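Local coordinates for regulatory protein of LacI family (Chloroflexus aggregans, PDB 3BBL) that probably regulates transcription as a member of the LacI family, sensing a small-molecule effector through a periplasmic-binding-protein-like core, at residues Glu48-Ile53 and Leu70-Tyr75; Val37-Leu42 and Leu253-Val258; Val172-Thr177 and Ala207-Leu212. All coordinates share one frame; numbering follows the deposited sequence.

Contact 1 (Glu48-Ile53 and Leu70-Tyr75); sequences EDRSQI and LSSINY
Two loops that follow strands of the N-terminal Rossmann-like subdomain meet where Arg50 reaches Ser72 and Asn74. Segment 48-53 is the later part of the loop from strand 40-43 to helix 54-61. Segment 70-75 starts on the last residue of strand 67-70 and leads toward helix 78-85. In the periplasmic-binding-protein fold, loops at these strand ends border the cleft between the two subdomains. Arg50 NE donates to the backbone O of Ser72 at 3.0 Å, with an N-H...O angle of 153°. The nitrogen lies almost in line with the carbonyl bond, at a C=O...N angle of 162°. The oxygen sits at the guanidinium edge, tilted slightly from its plane. A second, weak bond runs from Arg50 NH2 to the same oxygen at 3.4 Å. The carbonyl is thus held by two nitrogens of one group. Ser72 CB also lies at the guanidinium edge, in its plane, next to NH2. Asn74 comes from a different side. Its ND2 stands 3.2 Å above one guanidinium face, displaced toward the rim. ND2 and Arg50 NE are both donors, so their approach is packing and not a hydrogen bond. The two side chains cross at about a right angle. The Arg50 chain is extended from CG to NE (chi2 177°), which carries the charged head across to the second loop. Arg50 lies within a type I turn from Asp49 to Gln52, and Ser51 OG donates to Asp49 OD1 at 2.6 Å. Arg50 also packs on Pro78 and Arg79 at the start of helix 78-85, with a long, weak ion pair to Asp77. Ile53, the N-cap of helix 54-61, touches Phe82, while Ile73 packs on Ala92 of strand 90-93.

Contact 2 (Val37-Leu42 and Leu253-Val258); sequences VNYFVL and LLVAIV
Tyr39 and Val255 bring the backbones closest, with their CA atoms 8.5 Å apart, where the chain just before strand 40-43 passes the last turns of helix 243-258. No hydrogen bond joins the two segments; side chains fill the gap. Val255 CG2 lies over the centre of the Tyr39 ring, 4.2 Å from its centroid and 11° off the normal, a CH-pi contact. The other methyl, CG1, reaches the ring rim at Tyr39 CE1, 3.8 Å away. The valine has CG1 anti to the backbone N (chi1 171°) and CG2 beside it, which directs both methyls at the ring. Val258, one turn on, points against the Tyr39 side chain, its CG1 4.0 Å from Tyr39 OH. That hydroxyl is hydrogen-bonded to Glu259, just past the helical segment, so the polar end of the ring is tied to the same helix end. Val37 adds its CG2 to Val255 CG2 at 4.3 Å. Asn38, with positive phi, is the C-prime residue of the Schellman motif that ends helix 23-36, and the chain turns there into strand 40-43. Phe5 meets the Tyr39 ring edge-to-face, and Ala34 of helix 23-36 also touches Tyr39. Beyond it, strand 40-43 pairs with strand 6-9, and its Phe40 and Leu42 pack on the second subunit.

Contact 3 (Val172-Thr177 and Ala207-Leu212); sequences VGRAMT and ARERGL
A surface salt bridge between two helices of the C-terminal subdomain joins Arg174, on helix 170-181, to Glu209, the last helical residue of helix 197-209. The guanidinium grips the carboxylate side-on, with NE and NH2 each meeting a different oxygen. Arg174 NE donates to Glu209 OE2 at 2.8 Å, with an N-H...O angle of 157°. This oxygen lies near the guanidinium plane and is met on its syn side, somewhat out of the carboxylate plane. Arg174 NH2 donates to Glu209 OE1 at 2.9 Å, and OE1 accepts through its syn lone pair. That bond is more bent, and OE1 stands 34° out of the guanidinium plane. A third, weak bond links Arg174 NH2 to Glu209 OE2 at 3.2 Å. The guanidinium and carboxylate planes are twisted apart, so the pair is not coplanar. Both side chains are long and extended. Arg174 leaves its helix with CG anti to the backbone N (chi1 176°), and the two chains cross at about a right angle.

Helix 170-181 packs on the subdomain sheet, where Met176, a selenomethionine, and Thr177 touch Leu131 of strand 128-132, and Thr177 also packs on Ala203 and Ala206 of helix 197-209. The Thr177 hydroxyl is turned back into its own helix, OG1 donating to Gly173 O at 2.8 Å. Thr177 N bonds to that same carbonyl from the opposite face. Just after Glu209 the second helix stops in a Schellman motif, with Gly211 at C-prime and Leu212 N bonded to Ala207 O at 3.0 Å. Arg210 packs on Leu178 and Leu181 of helix 170-181 and forms a salt bridge with Asp182. Arg208 makes a cation-pi contact with Phe233 of the second subunit.

From the N terminus, the chain first reaches 37-42, whose partner 253-258 comes 211 residues later. Contact 2 therefore closes a very long loop, bringing a late helix back to the first subdomain. Contacts 1 and 3 are both nested within it and follow each other in series. Contact 1 closes a short loop that includes helix 54-61 and strand 67-70, within the N-terminal half of the fold. Contact 3 closes a loop in the other subdomain, linking helix 170-181 with the end of helix 197-209. Contacts 2 and 3 lie on opposite sides of the chain's centre, their own centres about 46 Å apart.

Contact 1 (Glu48-Ile53 and Leu70-Tyr75)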
# COMPACT_ATOMS: atom_id res chain seq x y z
N GLU A 48 2.13 0.97 19.94
CA GLU A 48 3.10 1.96 19.48
C GLU A 48 4.20 2.17 20.50
O GLU A 48 5.34 2.50 20.14
CB GLU A 48 2.40 3.28 19.14
CG GLU A 48 1.49 3.20 17.90
CD GLU A 48 2.12 2.44 16.73
OE1 GLU A 48 3.34 2.61 16.48
OE2 GLU A 48 1.39 1.69 16.03
N ASP A 49 3.88 1.98 21.77
CA ASP A 49 4.88 2.08 22.82
C ASP A 49 5.40 0.65 22.94
O ASP A 49 4.84 -0.16 23.67
CB ASP A 49 4.25 2.53 24.14
CG ASP A 49 5.21 2.38 25.32
OD1 ASP A 49 6.42 2.60 25.13
OD2 ASP A 49 4.74 2.06 26.43
N ARG A 50 6.46 0.35 22.20
CA ARG A 50 7.03 -0.99 22.20
C ARG A 50 7.37 -1.56 23.57
O ARG A 50 7.49 -2.78 23.72
CB ARG A 50 8.28 -1.03 21.30
CG ARG A 50 7.99 -0.85 19.82
CD ARG A 50 9.27 -0.83 19.01
NE ARG A 50 9.02 -0.67 17.58
CZ ARG A 50 8.38 0.36 17.04
NH1 ARG A 50 7.92 1.35 17.81
NH2 ARG A 50 8.19 0.42 15.73
N SER A 51 7.50 -0.70 24.57
CA SER A 51 7.82 -1.15 25.91
C SER A 51 6.65 -1.94 26.50
O SER A 51 6.85 -2.88 27.27
CB SER A 51 8.16 0.03 26.82
OG SER A 51 7.04 0.86 27.02
N GLN A 52 5.43 -1.56 26.14
CA GLN A 52 4.24 -2.25 26.63
C GLN A 52 4.11 -3.61 25.95
O GLN A 52 3.58 -3.73 24.85
CB GLN A 52 3.00 -1.40 26.39
CG GLN A 52 2.94 -0.18 27.29
CD GLN A 52 1.77 0.73 26.96
OE1 GLN A 52 1.74 1.37 25.90
NE2 GLN A 52 0.79 0.79 27.86
N ILE A 53 4.59 -4.64 26.64
CA ILE A 53 4.58 -6.01 26.13
C ILE A 53 3.46 -6.88 26.70
O ILE A 53 3.48 -8.10 26.57
CB ILE A 53 5.92 -6.70 26.45
CG1 ILE A 53 6.20 -6.57 27.95
CG2 ILE A 53 7.03 -6.10 25.60
CD1 ILE A 53 7.57 -7.06 28.37
N LEU A 70 8.35 -10.45 14.54
CA LEU A 70 8.38 -9.04 14.91
C LEU A 70 8.91 -8.20 13.77
O LEU A 70 9.81 -8.62 13.05
CB LEU A 70 9.28 -8.83 16.14
CG LEU A 70 9.17 -9.75 17.36
CD1 LEU A 70 10.33 -9.46 18.31
CD2 LEU A 70 7.83 -9.55 18.06
N SER A 71 8.35 -7.00 13.60
CA SER A 71 8.81 -6.07 12.57
C SER A 71 8.99 -4.70 13.23
O SER A 71 8.57 -4.52 14.38
CB SER A 71 7.82 -5.99 11.40
OG SER A 71 6.53 -5.59 11.83
N SER A 72 9.62 -3.75 12.53
CA SER A 72 9.89 -2.42 13.09
C SER A 72 10.81 -2.59 14.29
O SER A 72 10.52 -2.10 15.39
CB SER A 72 8.61 -1.72 13.55
OG SER A 72 7.86 -1.23 12.46
N ILE A 73 11.92 -3.27 14.08
CA ILE A 73 12.87 -3.51 15.16
C ILE A 73 13.79 -2.33 15.42
O ILE A 73 14.52 -1.90 14.54
CB ILE A 73 13.76 -4.73 14.87
CG1 ILE A 73 12.91 -5.90 14.34
CG2 ILE A 73 14.51 -5.13 16.14
CD1 ILE A 73 11.87 -6.41 15.32
N ASN A 74 13.76 -1.82 16.64
CA ASN A 74 14.63 -0.71 17.04
C ASN A 74 15.80 -1.27 17.83
O ASN A 74 15.86 -2.46 18.09
CB ASN A 74 13.87 0.30 17.90
CG ASN A 74 12.89 1.12 17.10
OD1 ASN A 74 13.24 1.66 16.04
ND2 ASN A 74 11.66 1.23 17.59
N TYR A 75 16.74 -0.41 18.20
CA TYR A 75 17.88 -0.85 19.00
C TYR A 75 17.33 -1.22 20.37
O TYR A 75 16.39 -0.58 20.86
CB TYR A 75 18.92 0.27 19.16
CG TYR A 75 19.71 0.60 17.92
CD1 TYR A 75 19.57 1.84 17.29
CD2 TYR A 75 20.64 -0.30 17.40
CE1 TYR A 75 20.33 2.17 16.17
CE2 TYR A 75 21.41 0.02 16.29
CZ TYR A 75 21.25 1.26 15.68
OH TYR A 75 22.02 1.59 14.59

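Contact 2 (Val37-Leu42 and Leu253-Val258)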
# COMPACT_ATOMS: atom_id res chain seq x y z
N VAL A 37 2.13 -25.08 5.27
CA VAL A 37 2.59 -26.02 6.28
C VAL A 37 1.59 -26.08 7.44
O VAL A 37 1.95 -26.37 8.58
CB VAL A 37 3.98 -25.63 6.83
CG1 VAL A 37 5.02 -25.77 5.74
CG2 VAL A 37 3.96 -24.21 7.38
N ASN A 38 0.33 -25.79 7.12
CA ASN A 38 -0.77 -25.83 8.08
C ASN A 38 -0.73 -24.86 9.27
O ASN A 38 -1.24 -25.17 10.34
CB ASN A 38 -0.94 -27.25 8.61
CG ASN A 38 -1.33 -28.22 7.51
OD1 ASN A 38 -2.39 -28.08 6.90
ND2 ASN A 38 -0.48 -29.20 7.26
N TYR A 39 -0.12 -23.70 9.08
CA TYR A 39 -0.08 -22.72 10.16
C TYR A 39 -0.91 -21.50 9.75
O TYR A 39 -1.16 -21.28 8.57
CB TYR A 39 1.36 -22.28 10.46
CG TYR A 39 2.13 -23.21 11.37
CD1 TYR A 39 2.68 -24.40 10.90
CD2 TYR A 39 2.33 -22.89 12.72
CE1 TYR A 39 3.42 -25.24 11.73
CE2 TYR A 39 3.06 -23.72 13.56
CZ TYR A 39 3.60 -24.89 13.06
OH TYR A 39 4.33 -25.72 13.90
N PHE A 40 -1.34 -20.72 10.74
CA PHE A 40 -2.10 -19.51 10.48
C PHE A 40 -1.35 -18.38 11.15
O PHE A 40 -0.66 -18.59 12.16
CB PHE A 40 -3.51 -19.55 11.08
CG PHE A 40 -4.46 -20.49 10.40
CD1 PHE A 40 -4.48 -21.85 10.72
CD2 PHE A 40 -5.35 -20.03 9.44
CE1 PHE A 40 -5.37 -22.72 10.11
CE2 PHE A 40 -6.24 -20.89 8.81
CZ PHE A 40 -6.25 -22.24 9.15
N VAL A 41 -1.46 -17.18 10.59
CA VAL A 41 -0.83 -16.01 11.18
C VAL A 41 -1.94 -15.34 11.96
O VAL A 41 -3.04 -15.13 11.45
CB VAL A 41 -0.31 -15.03 10.11
CG1 VAL A 41 0.22 -13.77 10.78
CG2 VAL A 41 0.78 -15.70 9.28
N LEU A 42 -1.67 -15.01 13.22
CA LEU A 42 -2.66 -14.37 14.04
C LEU A 42 -2.28 -12.92 14.34
O LEU A 42 -1.40 -12.66 15.16
CB LEU A 42 -2.83 -15.13 15.35
CG LEU A 42 -3.89 -14.56 16.30
CD1 LEU A 42 -5.27 -14.71 15.66
CD2 LEU A 42 -3.83 -15.29 17.63
N LEU A 253 11.57 -20.13 9.13
CA LEU A 253 12.54 -20.24 10.21
C LEU A 253 11.87 -20.42 11.57
O LEU A 253 12.35 -21.18 12.41
CB LEU A 253 13.44 -18.99 10.23
CG LEU A 253 14.51 -18.91 11.32
CD1 LEU A 253 15.43 -20.11 11.23
CD2 LEU A 253 15.30 -17.61 11.16
N LEU A 254 10.76 -19.72 11.77
CA LEU A 254 10.04 -19.81 13.04
C LEU A 254 9.36 -21.17 13.19
O LEU A 254 9.34 -21.73 14.28
CB LEU A 254 9.00 -18.70 13.14
CG LEU A 254 8.21 -18.67 14.45
CD1 LEU A 254 9.17 -18.54 15.62
CD2 LEU A 254 7.22 -17.52 14.43
N VAL A 255 8.82 -21.69 12.10
CA VAL A 255 8.15 -22.99 12.15
C VAL A 255 9.17 -24.07 12.53
O VAL A 255 8.84 -24.99 13.27
CB VAL A 255 7.51 -23.35 10.78
CG1 VAL A 255 7.03 -24.79 10.80
CG2 VAL A 255 6.33 -22.42 10.50
N ALA A 256 10.39 -23.94 12.03
CA ALA A 256 11.44 -24.90 12.35
C ALA A 256 11.80 -24.80 13.83
O ALA A 256 12.01 -25.82 14.49
CB ALA A 256 12.66 -24.65 11.49
N ILE A 257 11.88 -23.58 14.35
CA ILE A 257 12.22 -23.37 15.75
C ILE A 257 11.11 -23.89 16.65
O ILE A 257 11.36 -24.54 17.66
CB ILE A 257 12.44 -21.88 16.06
CG1 ILE A 257 13.63 -21.36 15.24
CG2 ILE A 257 12.70 -21.68 17.54
CD1 ILE A 257 13.87 -19.87 15.40
N VAL A 258 9.87 -23.59 16.27
CA VAL A 258 8.72 -24.02 17.04
C VAL A 258 8.62 -25.54 17.11
O VAL A 258 8.21 -26.10 18.12
CB VAL A 258 7.41 -23.44 16.44
CG1 VAL A 258 6.19 -24.16 17.03
CG2 VAL A 258 7.32 -21.96 16.73

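Contact 3 (Val172-Thr177 and Ala207-Leu212)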
# COMPACT_ATOMS: atom_id res chain seq x y z
N VAL A 172 9.79 16.74 4.31
CA VAL A 172 11.19 16.84 4.70
C VAL A 172 12.09 16.64 3.48
O VAL A 172 13.07 17.37 3.30
CB VAL A 172 11.55 15.81 5.80
CG1 VAL A 172 13.05 15.75 6.01
CG2 VAL A 172 10.87 16.21 7.10
N GLY A 173 11.76 15.67 2.64
CA GLY A 173 12.56 15.42 1.45
C GLY A 173 12.63 16.65 0.56
O GLY A 173 13.68 17.00 0.04
N ARG A 174 11.50 17.33 0.41
CA ARG A 174 11.42 18.53 -0.40
C ARG A 174 12.23 19.67 0.22
O ARG A 174 13.05 20.30 -0.45
CB ARG A 174 9.96 18.95 -0.57
CG ARG A 174 9.74 20.24 -1.32
CD ARG A 174 8.24 20.52 -1.42
NE ARG A 174 7.96 21.86 -1.92
CZ ARG A 174 8.05 22.98 -1.20
NH1 ARG A 174 8.42 22.92 0.07
NH2 ARG A 174 7.80 24.15 -1.76
N ALA A 175 11.99 19.93 1.50
CA ALA A 175 12.69 20.99 2.22
C ALA A 175 14.20 20.82 2.16
O ALA A 175 14.93 21.76 1.83
CB ALA A 175 12.22 21.04 3.67
N MSE A 176 14.69 19.63 2.48
CA MSE A 176 16.12 19.36 2.46
C MSE A 176 16.69 19.53 1.05
O MSE A 176 17.80 20.02 0.88
CB MSE A 176 16.42 17.95 2.98
CG MSE A 176 15.91 17.75 4.38
SE MSE A 176 16.60 16.09 5.26
CE MSE A 176 16.16 14.92 3.80
N THR A 177 15.92 19.14 0.03
CA THR A 177 16.42 19.27 -1.33
C THR A 177 16.46 20.73 -1.77
O THR A 177 17.40 21.15 -2.47
CB THR A 177 15.58 18.43 -2.33
OG1 THR A 177 15.66 17.05 -1.97
CG2 THR A 177 16.11 18.60 -3.76
N ALA A 207 13.11 19.73 -7.26
CA ALA A 207 13.82 19.87 -8.53
C ALA A 207 12.92 20.56 -9.55
O ALA A 207 13.34 21.48 -10.25
CB ALA A 207 14.25 18.52 -9.04
N ARG A 208 11.69 20.08 -9.64
CA ARG A 208 10.70 20.63 -10.56
C ARG A 208 10.47 22.11 -10.25
O ARG A 208 10.44 22.95 -11.14
CB ARG A 208 9.39 19.85 -10.43
CG ARG A 208 8.23 20.43 -11.22
CD ARG A 208 6.96 19.59 -11.04
NE ARG A 208 6.61 19.39 -9.63
CZ ARG A 208 6.23 20.35 -8.80
NH1 ARG A 208 6.14 21.61 -9.22
NH2 ARG A 208 5.92 20.06 -7.54
N GLU A 209 10.30 22.43 -8.97
CA GLU A 209 10.10 23.80 -8.56
C GLU A 209 11.27 24.71 -8.95
O GLU A 209 11.07 25.89 -9.26
CB GLU A 209 9.87 23.88 -7.04
CG GLU A 209 8.46 23.49 -6.62
CD GLU A 209 8.24 23.59 -5.12
OE1 GLU A 209 8.70 24.58 -4.51
OE2 GLU A 209 7.59 22.68 -4.57
N ARG A 210 12.49 24.17 -8.94
CA ARG A 210 13.66 24.97 -9.28
C ARG A 210 14.08 24.87 -10.75
O ARG A 210 15.17 25.32 -11.12
CB ARG A 210 14.82 24.60 -8.37
CG ARG A 210 14.59 24.94 -6.92
CD ARG A 210 14.26 26.41 -6.73
NE ARG A 210 13.98 26.73 -5.33
CZ ARG A 210 14.91 26.76 -4.38
NH1 ARG A 210 16.17 26.50 -4.67
NH2 ARG A 210 14.56 27.02 -3.13
N GLY A 211 13.23 24.29 -11.58
CA GLY A 211 13.52 24.19 -13.00
C GLY A 211 14.62 23.25 -13.45
O GLY A 211 15.18 23.45 -14.53
N LEU A 212 14.95 22.23 -12.66
CA LEU A 212 15.98 21.29 -13.06
C LEU A 212 15.36 20.04 -13.66
O LEU A 212 14.33 19.58 -13.19
CB LEU A 212 16.84 20.90 -11.87
CG LEU A 212 17.69 22.01 -11.25
CD1 LEU A 212 18.28 21.53 -9.94
CD2 LEU A 212 18.80 22.44 -12.22